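Local coordinates for protein terminal oxygenase component of carbazole (Janthinobacterium sp., PDB 7BUG) that catalyses, as the oxygenase component of carbazole 1,9a-dioxygenase, the angular dioxygenation of carbazole at its C-9a and C-1 positions, at residues A21-R26 with I289-H294; D148-F153 with M281-Y286; K211-V216 with D229-H234. All blocks are in the same frame, centred on the assembly; numbering follows the deposited sequence.

Contact 1 (A21-R26 with I289-H294)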
loop_
_atom_site.group_PDB
_atom_site.type_symbol
_atom_site.label_atom_id
_atom_site.label_comp_id
_atom_site.label_asym_id
_atom_site.label_seq_id
_atom_site.Cartn_x
_atom_site.Cartn_y
_atom_site.Cartn_z
ATOM N N ALA A 21 21.011 10.240 2.200
ATOM C CA ALA A 21 21.392 9.246 1.165
ATOM C C ALA A 21 20.540 7.963 1.235
ATOM O O ALA A 21 21.077 6.854 1.219
ATOM C CB ALA A 21 22.871 9.014 1.168
ATOM N N LYS A 22 19.217 8.124 1.227
ATOM C CA LYS A 22 18.228 7.038 1.315
ATOM C C LYS A 22 18.376 6.060 0.144
ATOM O O LYS A 22 18.171 4.833 0.340
ATOM C CB LYS A 22 16.831 7.666 1.392
ATOM C CG LYS A 22 15.708 6.670 1.574
ATOM C CD LYS A 22 14.388 7.385 1.659
ATOM C CE LYS A 22 14.367 8.344 2.825
ATOM N NZ LYS A 22 13.011 8.354 3.423
ATOM N N LEU A 23 18.762 6.549 -1.040
ATOM C CA LEU A 23 18.947 5.707 -2.251
ATOM C C LEU A 23 20.403 5.307 -2.476
ATOM O O LEU A 23 20.677 4.661 -3.517
ATOM C CB LEU A 23 18.442 6.478 -3.478
ATOM C CG LEU A 23 16.945 6.509 -3.667
ATOM C CD1 LEU A 23 16.586 7.526 -4.747
ATOM C CD2 LEU A 23 16.399 5.117 -4.020
ATOM N N GLY A 24 21.319 5.620 -1.569
ATOM C CA GLY A 24 22.742 5.337 -1.728
ATOM C C GLY A 24 23.499 6.464 -2.404
ATOM O O GLY A 24 22.927 7.513 -2.752
ATOM N N PHE A 25 24.751 6.198 -2.666
ATOM C CA PHE A 25 25.713 7.172 -3.226
ATOM C C PHE A 25 25.914 6.868 -4.696
ATOM O O PHE A 25 26.373 5.768 -5.080
ATOM C CB PHE A 25 27.018 7.124 -2.437
ATOM C CG PHE A 25 26.823 7.515 -0.997
ATOM C CD1 PHE A 25 26.269 8.746 -0.641
ATOM C CD2 PHE A 25 27.303 6.683 0.000
ATOM C CE1 PHE A 25 26.193 9.117 0.701
ATOM C CE2 PHE A 25 27.237 7.082 1.331
ATOM C CZ PHE A 25 26.635 8.273 1.684
ATOM N N ARG A 26 25.676 7.875 -5.523
ATOM C CA ARG A 26 25.955 7.822 -6.955
ATOM C C ARG A 26 27.471 7.938 -7.174
ATOM O O ARG A 26 28.160 8.421 -6.280
ATOM C CB ARG A 26 25.145 8.879 -7.702
ATOM C CG ARG A 26 25.142 8.716 -9.214
ATOM C CD ARG A 26 24.247 9.783 -9.842
ATOM N NE ARG A 26 24.176 9.544 -11.260
ATOM C CZ ARG A 26 23.414 8.595 -11.817
ATOM N NH1 ARG A 26 22.494 7.958 -11.095
ATOM N NH2 ARG A 26 23.477 8.412 -13.122
ATOM N N ILE A 289 19.087 -1.060 -3.444
ATOM C CA ILE A 289 18.153 -1.400 -4.552
ATOM C C ILE A 289 17.140 -0.286 -4.697
ATOM O O ILE A 289 16.957 0.243 -5.805
ATOM C CB ILE A 289 17.489 -2.784 -4.346
ATOM C CG1 ILE A 289 18.531 -3.882 -4.496
ATOM C CG2 ILE A 289 16.317 -2.988 -5.277
ATOM C CD1 ILE A 289 18.055 -5.240 -4.089
ATOM N N ASP A 290 16.516 0.088 -3.587
ATOM C CA ASP A 290 15.586 1.241 -3.532
ATOM C C ASP A 290 15.587 1.682 -2.065
ATOM O O ASP A 290 16.420 1.207 -1.323
ATOM C CB ASP A 290 14.213 0.878 -4.097
ATOM C CG ASP A 290 13.447 -0.182 -3.334
ATOM O OD1 ASP A 290 13.785 -0.471 -2.171
ATOM O OD2 ASP A 290 12.454 -0.735 -3.933
ATOM N N GLU A 291 14.686 2.569 -1.659
ATOM C CA GLU A 291 14.734 3.158 -0.306
ATOM C C GLU A 291 14.552 2.071 0.732
ATOM O O GLU A 291 14.906 2.280 1.852
ATOM C CB GLU A 291 13.640 4.217 -0.224
ATOM C CG GLU A 291 13.825 5.306 -1.267
ATOM C CD GLU A 291 13.131 5.204 -2.639
ATOM O OE1 GLU A 291 12.926 6.323 -3.234
ATOM O OE2 GLU A 291 12.789 4.069 -3.149
ATOM N N ASN A 292 13.930 0.955 0.363
ATOM C CA ASN A 292 13.445 -0.071 1.320
ATOM C C ASN A 292 14.228 -1.391 1.249
ATOM O O ASN A 292 13.907 -2.302 2.022
ATOM C CB ASN A 292 11.985 -0.400 0.981
ATOM C CG ASN A 292 11.089 0.809 0.977
ATOM O OD1 ASN A 292 11.187 1.658 1.863
ATOM N ND2 ASN A 292 10.324 0.954 -0.098
ATOM N N THR A 293 15.181 -1.558 0.318
ATOM C CA THR A 293 15.677 -2.890 -0.095
ATOM C C THR A 293 17.185 -2.794 -0.413
ATOM O O THR A 293 17.628 -1.774 -0.917
ATOM C CB THR A 293 14.911 -3.369 -1.345
ATOM O OG1 THR A 293 13.534 -2.967 -1.231
ATOM C CG2 THR A 293 15.016 -4.867 -1.472
ATOM N N HIS A 294 17.924 -3.840 -0.129
ATOM C CA HIS A 294 19.356 -3.938 -0.481
ATOM C C HIS A 294 19.649 -5.330 -1.001
ATOM O O HIS A 294 19.023 -6.322 -0.600
ATOM C CB HIS A 294 20.301 -3.510 0.631
ATOM C CG HIS A 294 20.314 -4.368 1.842
ATOM N ND1 HIS A 294 19.320 -4.233 2.837
ATOM C CD2 HIS A 294 21.184 -5.291 2.296
ATOM C CE1 HIS A 294 19.582 -5.096 3.789
ATOM N NE2 HIS A 294 20.683 -5.758 3.514
#
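Lys-22 and Glu-291 meet through their aliphatic parts, an example of two charged residues that pack without pairing. The chains cross obliquely, CD of Lys-22 lying 3.6 Å from CG of Glu-291, while NZ of Lys-22 stays 7.0 Å from OE1 of Glu-291. The polar partners lie outside: NZ of Lys-22 forms a salt bridge with Asp-347, and OE1 of Glu-291 accepts a hydrogen bond from NE2 of Gln-379.

Leu-23 lies alongside the same glutamate, both side chains running in one direction. The Glu-291 chain is bent at chi2 (93°), which swings CD over to the leucine; CD2 of Leu-23 touches this carboxylate carbon at 3.5 Å. The methyl also reaches the backbone, with CD2 of Leu-23 4.0 Å from CA of Asp-290. Glu-291 is thus packed by Lys-22 at CB and CG and by Leu-23 at its carboxylate. No hydrogen bond joins the segments directly, but the side-chain amide of Asn-170 bonds to the carbonyls of both Lys-22 and Glu-291.

Asp-290 holds the second loop in shape. N of Asn-292 donates to OD1 of Asp-290 at 2.9 Å, and OG1 of Thr-293 to the same oxygen from the opposite face of the carboxylate plane. This Asx turn accompanies a type I turn, Asp-290 to Thr-293, in the connection of a beta hairpin, strands 281-288 and 293-303, against which the type I turn Ala-21 to Gly-24 is packed.

Contact 2 (D148-F153 with M281-Y286)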
loop_
_atom_site.group_PDB
_atom_site.type_symbol
_atom_site.label_atom_id
_atom_site.label_comp_id
_atom_site.label_asym_id
_atom_site.label_seq_id
_atom_site.Cartn_x
_atom_site.Cartn_y
_atom_site.Cartn_z
ATOM N N ASP A 148 36.753 1.376 -4.624
ATOM C CA ASP A 148 35.435 1.065 -4.011
ATOM C C ASP A 148 35.434 -0.380 -3.550
ATOM O O ASP A 148 34.337 -0.933 -3.373
ATOM C CB ASP A 148 34.302 1.332 -4.998
ATOM C CG ASP A 148 34.037 2.812 -5.239
ATOM O OD1 ASP A 148 34.442 3.628 -4.404
ATOM O OD2 ASP A 148 33.475 3.136 -6.324
ATOM N N THR A 149 36.591 -0.948 -3.241
ATOM C CA THR A 149 36.696 -2.341 -2.759
ATOM C C THR A 149 37.627 -2.310 -1.576
ATOM O O THR A 149 38.510 -1.449 -1.487
ATOM C CB THR A 149 37.172 -3.338 -3.820
ATOM O OG1 THR A 149 38.432 -2.909 -4.342
ATOM C CG2 THR A 149 36.230 -3.479 -4.984
ATOM N N PRO A 150 37.419 -3.180 -0.581
ATOM C CA PRO A 150 38.273 -3.141 0.591
ATOM C C PRO A 150 39.666 -3.603 0.209
ATOM O O PRO A 150 39.841 -4.357 -0.753
ATOM C CB PRO A 150 37.641 -4.182 1.536
ATOM C CG PRO A 150 36.235 -4.265 1.039
ATOM C CD PRO A 150 36.310 -4.142 -0.474
ATOM N N PRO A 151 40.671 -3.258 1.020
ATOM C CA PRO A 151 42.015 -3.790 0.777
ATOM C C PRO A 151 42.006 -5.335 0.748
ATOM O O PRO A 151 41.265 -5.962 1.514
ATOM C CB PRO A 151 42.836 -3.277 1.970
ATOM C CG PRO A 151 42.046 -2.149 2.568
ATOM C CD PRO A 151 40.592 -2.430 2.224
ATOM N N ASN A 152 42.826 -5.900 -0.150
ATOM C CA ASN A 152 43.114 -7.353 -0.353
ATOM C C ASN A 152 42.032 -8.026 -1.197
ATOM O O ASN A 152 42.252 -9.125 -1.641
ATOM C CB ASN A 152 43.420 -8.088 0.968
ATOM C CG ASN A 152 44.585 -7.439 1.707
ATOM O OD1 ASN A 152 44.390 -6.638 2.611
ATOM N ND2 ASN A 152 45.805 -7.676 1.233
ATOM N N PHE A 153 40.848 -7.426 -1.395
ATOM C CA PHE A 153 39.786 -8.084 -2.171
ATOM C C PHE A 153 40.285 -8.427 -3.571
ATOM O O PHE A 153 39.972 -9.530 -4.064
ATOM C CB PHE A 153 38.545 -7.213 -2.252
ATOM C CG PHE A 153 37.417 -7.841 -3.028
ATOM C CD1 PHE A 153 36.645 -8.819 -2.436
ATOM C CD2 PHE A 153 37.157 -7.499 -4.348
ATOM C CE1 PHE A 153 35.615 -9.431 -3.133
ATOM C CE2 PHE A 153 36.148 -8.127 -5.053
ATOM C CZ PHE A 153 35.344 -9.060 -4.416
ATOM N N MET A 281 38.898 -14.448 5.052
ATOM C CA MET A 281 38.318 -13.159 5.448
ATOM C C MET A 281 36.951 -12.974 4.800
ATOM O O MET A 281 36.629 -13.681 3.868
ATOM C CB MET A 281 39.235 -11.981 5.124
ATOM C CG MET A 281 39.765 -11.950 3.759
ATOM S SD MET A 281 41.171 -10.746 3.662
ATOM C CE MET A 281 42.546 -11.726 4.267
ATOM N N GLN A 282 36.140 -12.122 5.412
ATOM C CA GLN A 282 34.783 -11.894 4.892
ATOM C C GLN A 282 34.691 -10.474 4.332
ATOM O O GLN A 282 35.077 -9.539 5.022
ATOM C CB GLN A 282 33.763 -12.210 5.978
ATOM C CG GLN A 282 32.331 -12.034 5.530
ATOM C CD GLN A 282 31.305 -12.832 6.312
ATOM O OE1 GLN A 282 31.654 -13.807 6.982
ATOM N NE2 GLN A 282 30.034 -12.430 6.240
ATOM N N PHE A 283 34.169 -10.348 3.124
ATOM C CA PHE A 283 33.864 -9.018 2.550
ATOM C C PHE A 283 32.385 -9.025 2.187
ATOM O O PHE A 283 31.935 -9.907 1.443
ATOM C CB PHE A 283 34.707 -8.737 1.308
ATOM C CG PHE A 283 36.189 -9.041 1.341
ATOM C CD1 PHE A 283 36.671 -10.294 0.961
ATOM C CD2 PHE A 283 37.116 -8.065 1.692
ATOM C CE1 PHE A 283 38.040 -10.547 0.921
ATOM C CE2 PHE A 283 38.480 -8.323 1.628
ATOM C CZ PHE A 283 38.934 -9.550 1.212
ATOM N N GLU A 284 31.611 -8.079 2.712
ATOM C CA GLU A 284 30.181 -8.095 2.406
ATOM C C GLU A 284 29.724 -6.663 2.089
ATOM O O GLU A 284 30.031 -5.701 2.806
ATOM C CB GLU A 284 29.367 -8.790 3.511
ATOM C CG GLU A 284 29.473 -8.142 4.841
ATOM C CD GLU A 284 28.575 -8.835 5.884
ATOM O OE1 GLU A 284 28.460 -10.085 5.774
ATOM O OE2 GLU A 284 27.958 -8.149 6.688
ATOM N N TRP A 285 28.944 -6.577 1.026
ATOM C CA TRP A 285 28.349 -5.313 0.565
ATOM C C TRP A 285 26.874 -5.277 0.969
ATOM O O TRP A 285 26.207 -6.348 0.943
ATOM C CB TRP A 285 28.450 -5.181 -0.944
ATOM C CG TRP A 285 29.788 -4.801 -1.506
ATOM C CD1 TRP A 285 30.060 -3.575 -2.019
ATOM C CD2 TRP A 285 30.980 -5.593 -1.703
ATOM N NE1 TRP A 285 31.319 -3.539 -2.557
ATOM C CE2 TRP A 285 31.913 -4.757 -2.360
ATOM C CE3 TRP A 285 31.345 -6.913 -1.409
ATOM C CZ2 TRP A 285 33.186 -5.202 -2.711
ATOM C CZ3 TRP A 285 32.607 -7.350 -1.790
ATOM C CH2 TRP A 285 33.501 -6.490 -2.419
ATOM N N TYR A 286 26.381 -4.069 1.125
ATOM C CA TYR A 286 24.971 -3.738 1.342
ATOM C C TYR A 286 24.574 -2.763 0.249
ATOM O O TYR A 286 24.743 -1.529 0.393
ATOM C CB TYR A 286 24.795 -3.194 2.741
ATOM C CG TYR A 286 25.649 -3.867 3.779
ATOM C CD1 TYR A 286 25.294 -5.092 4.354
ATOM C CD2 TYR A 286 26.865 -3.316 4.135
ATOM C CE1 TYR A 286 26.105 -5.678 5.314
ATOM C CE2 TYR A 286 27.686 -3.909 5.077
ATOM C CZ TYR A 286 27.307 -5.096 5.673
ATOM O OH TYR A 286 28.219 -5.578 6.610
HETATM O O HOH W 1 32.117 -1.721 -4.588
#
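Phe-153, Phe-283 and Trp-285 illustrate how a loop can be seated on a sheet by a chain of edge-to-face stacks. Phe-153 presents its edge to the face of Phe-283, the planes at 85° and the centroids of the two rings 5.2 Å apart; CD1 of Phe-153 sits above the Phe-283 ring, offset toward its rim. In the second stack Phe-153 offers a face instead: CH2 of Trp-285 stands over the centre of the Phe-153 ring, with the planes at 75°. One phenyl ring therefore serves as edge to one neighbour and as face to the other. With CG of Phe-153 anti to the backbone N (chi1 -180°), the ring leaves CB in the direction of Trp-285. CB of Phe-153 itself adds a CH-pi contact over the face of Phe-283, 4.2 Å from the ring centroid.

Aliphatic contacts extend the cluster. CB of Pro-150 lies at the edge of the Phe-283 ring, 3.9 Å from CD2 of Phe-283, while CD of the same proline is 4.0 Å from CZ2 of Trp-285. CG2 of Thr-149 also approaches the indole edge.

Polar contact across the segments is carried by water. A single water links them: it accepts from NE1 of Trp-285 at 2.8 Å and donates to the carbonyl O of Asp-148 at 2.7 Å, giving the indole N-H a partner.

The type II turn from Pro-150 to Phe-153 thus rests on strand 281-288, inside the homotrimeric ring-hydroxylase region. Ile-160 of strand 158-167 touches both phenylalanines, Thr-299 of strand 293-303 touches Phe-153, and Val-269 of strand 269-273 packs on Pro-150 and Trp-285.

Contact 3 (K211-V216 with D229-H234)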
loop_
_atom_site.group_PDB
_atom_site.type_symbol
_atom_site.label_atom_id
_atom_site.label_comp_id
_atom_site.label_asym_id
_atom_site.label_seq_id
_atom_site.Cartn_x
_atom_site.Cartn_y
_atom_site.Cartn_z
ATOM N N LYS A 211 39.005 9.322 20.355
ATOM C CA LYS A 211 39.704 9.431 19.048
ATOM C C LYS A 211 40.456 8.124 18.740
ATOM O O LYS A 211 40.711 7.900 17.536
ATOM C CB LYS A 211 40.619 10.664 19.015
ATOM C CG LYS A 211 41.841 10.605 19.922
ATOM C CD LYS A 211 42.280 11.989 20.387
ATOM C CE LYS A 211 43.665 12.029 20.998
ATOM N NZ LYS A 211 44.716 12.349 20.002
ATOM N N GLN A 212 40.752 7.285 19.752
ATOM C CA GLN A 212 41.461 5.982 19.593
ATOM C C GLN A 212 40.513 4.805 19.318
ATOM O O GLN A 212 41.022 3.687 19.113
ATOM C CB GLN A 212 42.240 5.632 20.860
ATOM C CG GLN A 212 43.554 6.383 20.960
ATOM C CD GLN A 212 44.240 6.109 22.276
ATOM O OE1 GLN A 212 43.859 5.210 23.035
ATOM N NE2 GLN A 212 45.266 6.899 22.554
ATOM N N GLN A 213 39.200 5.002 19.328
ATOM C CA GLN A 213 38.256 3.866 19.143
ATOM C C GLN A 213 38.149 3.508 17.660
ATOM O O GLN A 213 37.616 2.418 17.346
ATOM C CB GLN A 213 36.850 4.226 19.613
ATOM C CG GLN A 213 36.764 4.635 21.080
ATOM C CD GLN A 213 37.315 3.563 21.990
ATOM O OE1 GLN A 213 36.918 2.391 21.920
ATOM N NE2 GLN A 213 38.239 3.965 22.852
ATOM N N THR A 214 38.552 4.418 16.774
ATOM C CA THR A 214 38.507 4.190 15.301
ATOM C C THR A 214 39.771 4.711 14.622
ATOM O O THR A 214 40.463 5.566 15.197
ATOM C CB THR A 214 37.291 4.867 14.673
ATOM O OG1 THR A 214 37.367 6.275 14.864
ATOM C CG2 THR A 214 35.989 4.366 15.245
ATOM N N ARG A 215 40.035 4.252 13.403
ATOM C CA ARG A 215 41.065 4.845 12.526
ATOM C C ARG A 215 40.378 5.089 11.192
ATOM O O ARG A 215 39.959 4.107 10.560
ATOM C CB ARG A 215 42.277 3.925 12.427
ATOM C CG ARG A 215 43.276 4.261 11.331
ATOM C CD ARG A 215 43.832 5.655 11.432
ATOM N NE ARG A 215 45.209 5.703 10.924
ATOM C CZ ARG A 215 45.568 5.704 9.635
ATOM N NH1 ARG A 215 44.671 5.657 8.662
ATOM N NH2 ARG A 215 46.851 5.758 9.323
ATOM N N VAL A 216 40.280 6.359 10.817
ATOM C CA VAL A 216 39.777 6.776 9.489
ATOM C C VAL A 216 40.896 6.582 8.470
ATOM O O VAL A 216 42.051 6.976 8.753
ATOM C CB VAL A 216 39.280 8.225 9.489
ATOM C CG1 VAL A 216 39.025 8.684 8.068
ATOM C CG2 VAL A 216 38.084 8.388 10.369
ATOM N N ASP A 229 37.407 -0.318 13.072
ATOM C CA ASP A 229 36.846 -0.475 14.441
ATOM C C ASP A 229 37.999 -0.955 15.327
ATOM O O ASP A 229 38.412 -2.101 15.194
ATOM C CB ASP A 229 35.665 -1.460 14.429
ATOM C CG ASP A 229 35.174 -1.856 15.825
ATOM O OD1 ASP A 229 35.608 -1.209 16.799
ATOM O OD2 ASP A 229 34.420 -2.865 15.924
ATOM N N LEU A 230 38.483 -0.088 16.199
ATOM C CA LEU A 230 39.607 -0.392 17.112
ATOM C C LEU A 230 39.088 -0.578 18.536
ATOM O O LEU A 230 39.927 -0.470 19.447
ATOM C CB LEU A 230 40.614 0.757 17.074
ATOM C CG LEU A 230 41.172 1.091 15.696
ATOM C CD1 LEU A 230 42.265 2.134 15.845
ATOM C CD2 LEU A 230 41.677 -0.141 14.986
ATOM N N ILE A 231 37.800 -0.894 18.736
ATOM C CA ILE A 231 37.257 -1.091 20.112
ATOM C C ILE A 231 38.027 -2.234 20.794
ATOM O O ILE A 231 38.337 -2.036 21.965
ATOM C CB ILE A 231 35.734 -1.316 20.103
ATOM C CG1 ILE A 231 35.139 -1.020 21.472
ATOM C CG2 ILE A 231 35.386 -2.719 19.628
ATOM C CD1 ILE A 231 33.644 -1.120 21.495
ATOM N N GLY A 232 38.327 -3.351 20.104
ATOM C CA GLY A 232 39.072 -4.505 20.655
ATOM C C GLY A 232 40.537 -4.203 20.984
ATOM O O GLY A 232 41.182 -5.035 21.653
ATOM N N GLU A 233 41.093 -3.072 20.548
ATOM C CA GLU A 233 42.535 -2.777 20.721
ATOM C C GLU A 233 42.826 -2.432 22.177
ATOM O O GLU A 233 43.759 -3.047 22.735
ATOM C CB GLU A 233 43.012 -1.625 19.834
ATOM C CG GLU A 233 43.414 -2.092 18.449
ATOM C CD GLU A 233 44.676 -1.446 17.914
ATOM O OE1 GLU A 233 44.958 -0.276 18.282
ATOM O OE2 GLU A 233 45.380 -2.122 17.143
ATOM N N HIS A 234 42.123 -1.443 22.725
ATOM C CA HIS A 234 42.286 -0.982 24.128
ATOM C C HIS A 234 41.044 -1.339 24.965
ATOM O O HIS A 234 41.057 -1.031 26.166
ATOM C CB HIS A 234 42.647 0.511 24.158
ATOM C CG HIS A 234 43.886 0.839 23.386
ATOM N ND1 HIS A 234 45.161 0.614 23.893
ATOM C CD2 HIS A 234 44.056 1.353 22.146
ATOM C CE1 HIS A 234 46.060 0.989 23.003
ATOM N NE2 HIS A 234 45.407 1.450 21.923
HETATM O O HOH W 2 38.205 0.337 23.223
#
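Thr-214 and Asp-229 form an antiparallel, non-hydrogen-bonded pair with their CA atoms 5.0 Å apart, and beside it N of Leu-230 donates to O of Gln-213 at 2.9 Å, the donor above the carbonyl plane. Beyond this pair the 229-234 segment leaves the sheet for a short, weakly bonded helix at about 231-234.

Leu-230 points across to the other segment and packs largely on backbone. Its CB is 3.6 Å from O of Gln-212, and its CD1 reaches CB of Arg-215 at 3.9 Å. Gln-213 starts away from its partner, but a bend at chi2 (-56°) helps return its amide toward Ile-231. There OE1 of Gln-213 lies 3.9 Å from CG1 of Ile-231, and a water within hydrogen-bonding distance of that oxygen and O of Ile-231 may bridge them; NE2 of Gln-213 bonds to the carbonyls of Gly-207 and Asp-209. Toward the solvent, the exposed His-234 is crossed by Gln-212 at about a right angle, OE1 of Gln-212 over one face of the imidazole.

Asp-229 makes an Asx turn: its OD1 accepts from N of Ile-231 at 2.9 Å (N-H...O 164°). An alanine here would probably leave the Ile-231 N-H without its mate and free the start of the helical turn to shift. The Asp-229 side chain lies about 8 Å from that of the iron ligand His-183.

The contact sits where strands 214-217 and 226-229 run side by side, with 214-217 outermost in this chain's sheet. Helix 360-372 packs on Gln-213, Thr-214 and Val-216, while Asp-229 continues inward through backbone bonding with Ile-262 of strand 261-265.

All three contacts reach one antiparallel sheet. Contacts 1 and 2 share its hairpin of strands 281-288 and 293-303, and they touch where His-294 CD2 meets Tyr-286 CB at 4.2 Å; contact 3 holds the far strands 214-217 and 226-229, its centre about 28 Å from that of contact 1 and about 19 Å from that of contact 2. Chemistry follows place. Contact 2, the buried one, relies on aromatic stacking. The partly buried contact 1 packs the carbon parts of Lys-22 and Leu-23 on Glu-291, whose carboxylate, like the lysine ammonium, finds its polar partner outside the two segments. Contact 3, also partly buried but with exposed members, alone has a direct hydrogen bond between its segments.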